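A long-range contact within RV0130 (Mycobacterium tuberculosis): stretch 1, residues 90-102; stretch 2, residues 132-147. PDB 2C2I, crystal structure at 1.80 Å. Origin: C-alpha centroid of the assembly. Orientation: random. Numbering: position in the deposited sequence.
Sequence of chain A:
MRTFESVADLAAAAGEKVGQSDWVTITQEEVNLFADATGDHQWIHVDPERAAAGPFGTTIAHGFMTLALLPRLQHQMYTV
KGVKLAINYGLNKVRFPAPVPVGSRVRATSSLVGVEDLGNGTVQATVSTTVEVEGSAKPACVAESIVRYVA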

ATOM      1  N   GLY A  90       2.456  -9.384  -2.799  1.00  6.51           N
ATOM      2  CA  GLY A  90       2.497  -8.987  -1.398  1.00  5.27           C
ATOM      3  C   GLY A  90       3.772  -8.269  -1.018  1.00  5.65           C
ATOM      4  O   GLY A  90       4.480  -7.776  -1.872  1.00  5.37           O
ATOM      5  N   LEU A  91       4.018  -8.188   0.290  1.00  4.62           N
ATOM      6  CA  LEU A  91       5.154  -7.443   0.856  1.00  4.93           C
ATOM      7  C   LEU A  91       5.671  -8.274   2.018  1.00  3.78           C
ATOM      8  O   LEU A  91       4.887  -8.917   2.706  1.00  4.69           O
ATOM      9  CB  LEU A  91       4.674  -6.094   1.410  1.00  5.85           C
ATOM     10  CG  LEU A  91       3.939  -5.230   0.367  1.00  7.65           C
ATOM     11  CD1 LEU A  91       2.982  -4.306   1.036  1.00 10.76           C
ATOM     12  CD2 LEU A  91       4.973  -4.501  -0.497  1.00  9.89           C
ATOM     13  N   ASN A  92       6.977  -8.249   2.248  1.00  4.46           N
ATOM     14  CA  ASN A  92       7.533  -8.911   3.418  1.00  5.31           C
ATOM     15  C   ASN A  92       7.783  -7.950   4.574  1.00  6.40           C
ATOM     16  O   ASN A  92       7.697  -8.341   5.737  1.00  7.43           O
ATOM     17  CB  ASN A  92       8.807  -9.647   3.038  1.00  5.93           C
ATOM     18  CG  ASN A  92       8.522 -10.833   2.111  1.00  6.92           C
ATOM     19  OD1 ASN A  92       7.432 -11.425   2.173  1.00  9.84           O
ATOM     20  ND2 ASN A  92       9.471 -11.154   1.239  1.00  6.26           N
ATOM     21  N   LYS A  93       8.083  -6.699   4.249  1.00  6.26           N
ATOM     22  CA  LYS A  93       8.292  -5.660   5.292  1.00  6.44           C
ATOM     23  C   LYS A  93       8.264  -4.302   4.633  1.00  6.14           C
ATOM     24  O   LYS A  93       8.736  -4.146   3.500  1.00  6.28           O
ATOM     25  CB  LYS A  93       9.643  -5.832   5.979  1.00  6.66           C
ATOM     26  CG  LYS A  93       9.776  -5.036   7.282  1.00  8.29           C
ATOM     27  CD  LYS A  93      11.126  -5.292   7.932  1.00  9.65           C
ATOM     28  CE  LYS A  93      11.328  -4.323   9.096  1.00 13.28           C
ATOM     29  NZ  LYS A  93      12.569  -4.632   9.859  1.00 15.63           N
ATOM     30  N   VAL A  94       7.707  -3.317   5.336  1.00  6.06           N
ATOM     31  CA  VAL A  94       7.703  -1.936   4.832  1.00  5.12           C
ATOM     32  C   VAL A  94       7.856  -1.027   6.050  1.00  5.52           C
ATOM     33  O   VAL A  94       7.191  -1.243   7.065  1.00  4.73           O
ATOM     34  CB  VAL A  94       6.352  -1.541   4.125  1.00  5.73           C
ATOM     35  CG1 VAL A  94       6.401  -0.077   3.733  1.00  6.58           C
ATOM     36  CG2 VAL A  94       6.023  -2.476   2.868  1.00  5.10           C
ATOM     37  N   ARG A  95       8.693   0.002   5.916  1.00  5.68           N
ATOM     38  CA  ARG A  95       8.820   1.012   6.961  1.00  6.65           C
ATOM     39  C   ARG A  95       8.815   2.373   6.281  1.00  7.35           C
ATOM     40  O   ARG A  95       9.108   2.483   5.078  1.00  6.56           O
ATOM     41  CB  ARG A  95      10.091   0.789   7.801  1.00  7.47           C
ATOM     42  CG  ARG A  95      10.116  -0.499   8.647  1.00  8.94           C
ATOM     43  CD  ARG A  95       9.101  -0.461   9.759  1.00  7.53           C
ATOM     44  NE  ARG A  95       9.149  -1.595  10.663  1.00  8.53           N
ATOM     45  CZ  ARG A  95       8.405  -2.705  10.556  1.00  7.42           C
ATOM     46  NH1 ARG A  95       7.578  -2.904   9.526  1.00  8.32           N
ATOM     47  NH2 ARG A  95       8.518  -3.631  11.486  1.00  8.15           N
ATOM     48  N   PHE A  96       8.403   3.405   7.032  1.00  8.29           N
ATOM     49  CA  PHE A  96       8.304   4.763   6.498  1.00  9.22           C
ATOM     50  C   PHE A  96       9.086   5.694   7.418  1.00 10.76           C
ATOM     51  O   PHE A  96       8.479   6.432   8.230  1.00 12.09           O
ATOM     52  CB  PHE A  96       6.835   5.222   6.441  1.00  9.16           C
ATOM     53  CG  PHE A  96       5.954   4.362   5.564  1.00  8.71           C
ATOM     54  CD1 PHE A  96       6.068   4.418   4.183  1.00  8.11           C
ATOM     55  CD2 PHE A  96       5.023   3.498   6.127  1.00  8.65           C
ATOM     56  CE1 PHE A  96       5.249   3.638   3.358  1.00  6.90           C
ATOM     57  CE2 PHE A  96       4.189   2.706   5.309  1.00  6.87           C
ATOM     58  CZ  PHE A  96       4.305   2.769   3.936  1.00  6.43           C
ATOM     59  N   PRO A  97      10.426   5.646   7.343  1.00 11.73           N
ATOM     60  CA  PRO A  97      11.241   6.400   8.327  1.00 12.84           C
ATOM     61  C   PRO A  97      10.966   7.908   8.406  1.00 14.56           C
ATOM     62  O   PRO A  97      10.981   8.475   9.504  1.00 15.89           O
ATOM     63  CB  PRO A  97      12.673   6.115   7.880  1.00 13.24           C
ATOM     64  CG  PRO A  97      12.561   4.688   7.251  1.00 12.38           C
ATOM     65  CD  PRO A  97      11.275   4.838   6.438  1.00 11.48           C
ATOM     66  N   ALA A  98      10.708   8.534   7.273  1.00 15.29           N
ATOM     67  CA  ALA A  98      10.476   9.984   7.209  1.00 16.51           C
ATOM     68  C   ALA A  98       9.199  10.296   6.431  1.00 16.44           C
ATOM     69  O   ALA A  98       8.938   9.687   5.397  1.00 15.19           O
ATOM     70  CB  ALA A  98      11.640  10.661   6.543  1.00 17.13           C
ATOM     71  N   PRO A  99       8.419  11.282   6.904  1.00 17.49           N
ATOM     72  CA  PRO A  99       7.253  11.726   6.136  1.00 17.42           C
ATOM     73  C   PRO A  99       7.629  12.377   4.792  1.00 17.02           C
ATOM     74  O   PRO A  99       8.766  12.801   4.587  1.00 17.71           O
ATOM     75  CB  PRO A  99       6.577  12.761   7.062  1.00 17.45           C
ATOM     76  CG  PRO A  99       7.110  12.482   8.416  1.00 20.10           C
ATOM     77  CD  PRO A  99       8.538  12.000   8.188  1.00 18.18           C
ATOM     78  N   VAL A 100       6.677  12.411   3.874  1.00 16.57           N
ATOM     79  CA  VAL A 100       6.891  13.022   2.588  1.00 17.76           C
ATOM     80  C   VAL A 100       6.043  14.291   2.595  1.00 18.66           C
ATOM     81  O   VAL A 100       4.819  14.210   2.432  1.00 18.93           O
ATOM     82  CB  VAL A 100       6.459  12.083   1.442  1.00 16.77           C
ATOM     83  CG1 VAL A 100       6.657  12.745   0.074  1.00 18.89           C
ATOM     84  CG2 VAL A 100       7.228  10.745   1.522  1.00 16.56           C
ATOM     85  N   PRO A 101       6.678  15.464   2.812  1.00 19.91           N
ATOM     86  CA  PRO A 101       5.881  16.685   2.664  1.00 20.18           C
ATOM     87  C   PRO A 101       5.311  16.765   1.263  1.00 20.16           C
ATOM     88  O   PRO A 101       5.997  16.425   0.304  1.00 20.17           O
ATOM     89  CB  PRO A 101       6.923  17.802   2.880  1.00 20.93           C
ATOM     90  CG  PRO A 101       7.964  17.167   3.734  1.00 21.47           C
ATOM     91  CD  PRO A 101       8.069  15.766   3.204  1.00 19.68           C
ATOM     92  N   VAL A 102       4.060  17.197   1.132  1.00 20.11           N
ATOM     93  CA  VAL A 102       3.478  17.447  -0.176  1.00 21.10           C
ATOM     94  C   VAL A 102       4.345  18.496  -0.889  1.00 21.86           C
ATOM     95  O   VAL A 102       4.874  19.384  -0.235  1.00 22.51           O
ATOM     96  CB  VAL A 102       2.007  17.917  -0.069  1.00 21.16           C
ATOM     97  CG1 VAL A 102       1.487  18.315  -1.430  1.00 23.30           C
ATOM     98  CG2 VAL A 102       1.122  16.809   0.500  1.00 21.24           C
ATOM     99  N   GLU A 132      13.914   7.491  -1.402  1.00 14.46           N
ATOM    100  CA  GLU A 132      14.438   8.686  -0.738  1.00 16.59           C
ATOM    101  C   GLU A 132      13.537   9.873  -1.013  1.00 16.67           C
ATOM    102  O   GLU A 132      12.854   9.912  -2.033  1.00 16.54           O
ATOM    103  CB  GLU A 132      15.865   8.988  -1.202  1.00 16.48           C
ATOM    104  CG  GLU A 132      15.990   9.458  -2.632  1.00 17.57           C
ATOM    105  CD  GLU A 132      17.463   9.621  -3.033  1.00 20.87           C
ATOM    106  OE1 GLU A 132      18.207  10.346  -2.328  1.00 22.88           O
ATOM    107  OE2 GLU A 132      17.874   9.011  -4.033  1.00 21.87           O
ATOM    108  N   VAL A 133      13.556  10.857  -0.109  1.00 19.09           N
ATOM    109  CA  VAL A 133      12.806  12.103  -0.333  1.00 20.48           C
ATOM    110  C   VAL A 133      13.786  13.287  -0.212  1.00 22.63           C
ATOM    111  O   VAL A 133      14.536  13.372   0.744  1.00 23.55           O
ATOM    112  CB  VAL A 133      11.508  12.216   0.578  1.00 19.99           C
ATOM    113  CG1 VAL A 133      11.784  11.869   2.044  1.00 19.27           C
ATOM    114  CG2 VAL A 133      10.841  13.577   0.446  1.00 21.48           C
ATOM    115  N   GLU A 134      13.766  14.169  -1.202  1.00 24.71           N
ATOM    116  CA  GLU A 134      14.845  15.144  -1.428  1.00 27.96           C
ATOM    117  C   GLU A 134      15.262  16.069  -0.270  1.00 29.96           C
ATOM    118  O   GLU A 134      16.438  16.467  -0.205  1.00 32.57           O
ATOM    119  CB  GLU A 134      14.556  15.950  -2.689  1.00 28.56           C
ATOM    120  CG  GLU A 134      15.776  16.636  -3.301  1.00 31.05           C
ATOM    121  CD  GLU A 134      15.472  17.239  -4.642  1.00 33.19           C
ATOM    122  OE1 GLU A 134      14.384  17.833  -4.786  1.00 32.80           O
ATOM    123  OE2 GLU A 134      16.314  17.103  -5.557  1.00 35.96           O
ATOM    124  N   GLY A 135      14.354  16.392   0.648  1.00 30.43           N
ATOM    125  CA  GLY A 135      14.719  17.234   1.816  1.00 30.97           C
ATOM    126  C   GLY A 135      15.023  16.611   3.186  1.00 30.74           C
ATOM    127  O   GLY A 135      15.063  17.334   4.192  1.00 31.63           O
ATOM    128  N   SER A 136      15.230  15.291   3.263  1.00 28.85           N
ATOM    129  CA  SER A 136      15.602  14.658   4.541  1.00 26.99           C
ATOM    130  C   SER A 136      16.658  13.525   4.384  1.00 25.04           C
ATOM    131  O   SER A 136      16.830  12.958   3.302  1.00 24.09           O
ATOM    132  CB  SER A 136      14.353  14.225   5.358  1.00 27.59           C
ATOM    133  OG  SER A 136      14.036  12.835   5.248  1.00 27.26           O
ATOM    134  N   ALA A 137      17.380  13.231   5.462  1.00 23.22           N
ATOM    135  CA  ALA A 137      18.410  12.187   5.438  1.00 21.34           C
ATOM    136  C   ALA A 137      17.764  10.799   5.427  1.00 19.28           C
ATOM    137  O   ALA A 137      18.304   9.877   4.823  1.00 18.27           O
ATOM    138  CB  ALA A 137      19.317  12.311   6.626  1.00 21.55           C
ATOM    139  N   LYS A 138      16.643  10.665   6.131  1.00 17.83           N
ATOM    140  CA  LYS A 138      15.975   9.365   6.314  1.00 16.67           C
ATOM    141  C   LYS A 138      15.146   9.025   5.069  1.00 15.08           C
ATOM    142  O   LYS A 138      14.577   9.918   4.456  1.00 14.55           O
ATOM    143  CB  LYS A 138      15.080   9.368   7.566  1.00 16.93           C
ATOM    144  CG  LYS A 138      15.830   9.438   8.907  1.00 17.62           C
ATOM    145  CD  LYS A 138      14.836   9.458  10.079  1.00 18.59           C
ATOM    146  CE  LYS A 138      15.522   9.680  11.424  1.00 23.54           C
ATOM    147  NZ  LYS A 138      16.337  10.946  11.401  1.00 25.78           N
ATOM    148  N   PRO A 139      15.081   7.721   4.685  1.00 13.46           N
ATOM    149  CA  PRO A 139      14.249   7.366   3.522  1.00 12.73           C
ATOM    150  C   PRO A 139      12.763   7.592   3.805  1.00 10.95           C
ATOM    151  O   PRO A 139      12.349   7.595   4.966  1.00 10.31           O
ATOM    152  CB  PRO A 139      14.490   5.856   3.327  1.00 12.54           C
ATOM    153  CG  PRO A 139      15.340   5.393   4.457  1.00 13.93           C
ATOM    154  CD  PRO A 139      15.788   6.566   5.277  1.00 13.68           C
ATOM    155  N   ALA A 140      11.983   7.771   2.745  1.00 10.49           N
ATOM    156  CA  ALA A 140      10.540   7.869   2.867  1.00  9.45           C
ATOM    157  C   ALA A 140       9.950   6.481   3.031  1.00  9.63           C
ATOM    158  O   ALA A 140       8.937   6.310   3.704  1.00  8.93           O
ATOM    159  CB  ALA A 140       9.950   8.549   1.665  1.00 10.26           C
ATOM    160  N   CYS A 141      10.602   5.485   2.435  1.00  8.70           N
ATOM    161  CA  CYS A 141      10.030   4.145   2.450  1.00  8.10           C
ATOM    162  C   CYS A 141      11.138   3.142   2.186  1.00  8.11           C
ATOM    163  O   CYS A 141      11.970   3.358   1.306  1.00  9.47           O
ATOM    164  CB  CYS A 141       8.962   4.052   1.366  1.00  8.13           C
ATOM    165  SG  CYS A 141       8.130   2.429   1.311  1.00  9.03           S
ATOM    166  N   VAL A 142      11.148   2.059   2.966  1.00  8.54           N
ATOM    167  CA  VAL A 142      12.021   0.913   2.730  1.00  8.47           C
ATOM    168  C   VAL A 142      11.071  -0.283   2.665  1.00  7.89           C
ATOM    169  O   VAL A 142      10.370  -0.572   3.630  1.00  7.44           O
ATOM    170  CB  VAL A 142      13.068   0.686   3.836  1.00  9.81           C
ATOM    171  CG1 VAL A 142      14.005  -0.485   3.465  1.00  9.19           C
ATOM    172  CG2 VAL A 142      13.891   1.961   4.123  1.00 11.16           C
ATOM    173  N   ALA A 143      11.067  -0.985   1.534  1.00  7.29           N
ATOM    174  CA  ALA A 143      10.077  -2.049   1.304  1.00  7.03           C
ATOM    175  C   ALA A 143      10.724  -3.256   0.674  1.00  6.81           C
ATOM    176  O   ALA A 143      11.600  -3.117  -0.160  1.00  8.20           O
ATOM    177  CB  ALA A 143       8.966  -1.554   0.384  1.00  6.81           C
ATOM    178  N   GLU A 144      10.285  -4.431   1.082  1.00  5.64           N
ATOM    179  CA  GLU A 144      10.571  -5.621   0.294  1.00  6.63           C
ATOM    180  C   GLU A 144       9.230  -6.137  -0.243  1.00  5.55           C
ATOM    181  O   GLU A 144       8.327  -6.445   0.543  1.00  5.72           O
ATOM    182  CB  GLU A 144      11.253  -6.671   1.154  1.00  6.53           C
ATOM    183  CG  GLU A 144      11.675  -7.904   0.342  1.00  7.85           C
ATOM    184  CD  GLU A 144      12.447  -8.866   1.200  1.00 13.09           C
ATOM    185  OE1 GLU A 144      13.555  -8.496   1.633  1.00 17.29           O
ATOM    186  OE2 GLU A 144      11.943  -9.956   1.503  1.00 12.52           O
ATOM    187  N   SER A 145       9.111  -6.197  -1.573  1.00  6.51           N
ATOM    188  CA  SER A 145       7.828  -6.452  -2.250  1.00  5.38           C
ATOM    189  C   SER A 145       7.957  -7.684  -3.149  1.00  5.94           C
ATOM    190  O   SER A 145       9.066  -8.129  -3.443  1.00  5.55           O
ATOM    191  CB  SER A 145       7.386  -5.250  -3.084  1.00  5.70           C
ATOM    192  OG  SER A 145       8.317  -4.949  -4.125  1.00  6.99           O
ATOM    193  N   ILE A 146       6.816  -8.229  -3.554  1.00  6.54           N
ATOM    194  CA  ILE A 146       6.796  -9.427  -4.376  1.00  6.76           C
ATOM    195  C   ILE A 146       5.892  -9.131  -5.562  1.00  8.22           C
ATOM    196  O   ILE A 146       4.722  -8.737  -5.403  1.00  7.98           O
ATOM    197  CB  ILE A 146       6.323 -10.672  -3.597  1.00  7.26           C
ATOM    198  CG1 ILE A 146       7.157 -10.815  -2.303  1.00  7.00           C
ATOM    199  CG2 ILE A 146       6.449 -11.916  -4.467  1.00  5.93           C
ATOM    200  CD1 ILE A 146       6.577 -11.758  -1.252  1.00  8.42           C
ATOM    201  N   VAL A 147       6.459  -9.319  -6.744  1.00  8.23           N
ATOM    202  CA  VAL A 147       5.764  -9.064  -7.992  1.00  9.55           C
ATOM    203  C   VAL A 147       5.711 -10.364  -8.766  1.00 10.64           C
ATOM    204  O   VAL A 147       6.760 -10.974  -9.002  1.00 10.35           O
ATOM    205  CB  VAL A 147       6.516  -8.009  -8.836  1.00  9.89           C
ATOM    206  CG1 VAL A 147       5.803  -7.756 -10.160  1.00 11.57           C
ATOM    207  CG2 VAL A 147       6.689  -6.678  -8.036  1.00 10.83           C
TER
HETATM  208  O   HOH W   1       7.115   8.160   4.378  1.00 10.69           O

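The strand through V94 and R95 runs antiparallel to the one through V142 to I146, their axes 169° apart. R95 and V142 form a reciprocal pair: R95 N donates to V142 O at 2.9 Å, and V142 N to R95 O at 3.0 Å. E144 N reaches K93 O at 2.9 Å and, beyond the corner at N92, I146 N reaches G90 O at 2.9 Å. Between L91 and K93 the register slips by one residue, a beta bulge: N92 N, rather than K93 N, donates to E144 O (2.8 Å), leaving K93 N buried without a partner. Farther along, at A98 and A140, one water donates to both A98 O (2.6 Å) and A140 O (2.7 Å), bridging the two backbones.

At the bulge, the CA-to-CB bond of N92 points toward the other stretch, and ND2 donates to E144 OE2 at 2.8 Å; the extended first two torsions of E144 (both t) carry its carboxylate there. G90 adopts phi/psi 158/-164, at which a CB would jam against the preceding carbonyl, so glycine fits. V94 and A143 share a face, V94 CG2 lying 4.0 Å from A143 CB; nearby, C141 SG sits 3.7 Å from F96 CE1, oblique to the ring. Farther along, V100 CG2 meets the compact A140 CB at 3.5 Å. In all, 903 Å² is buried.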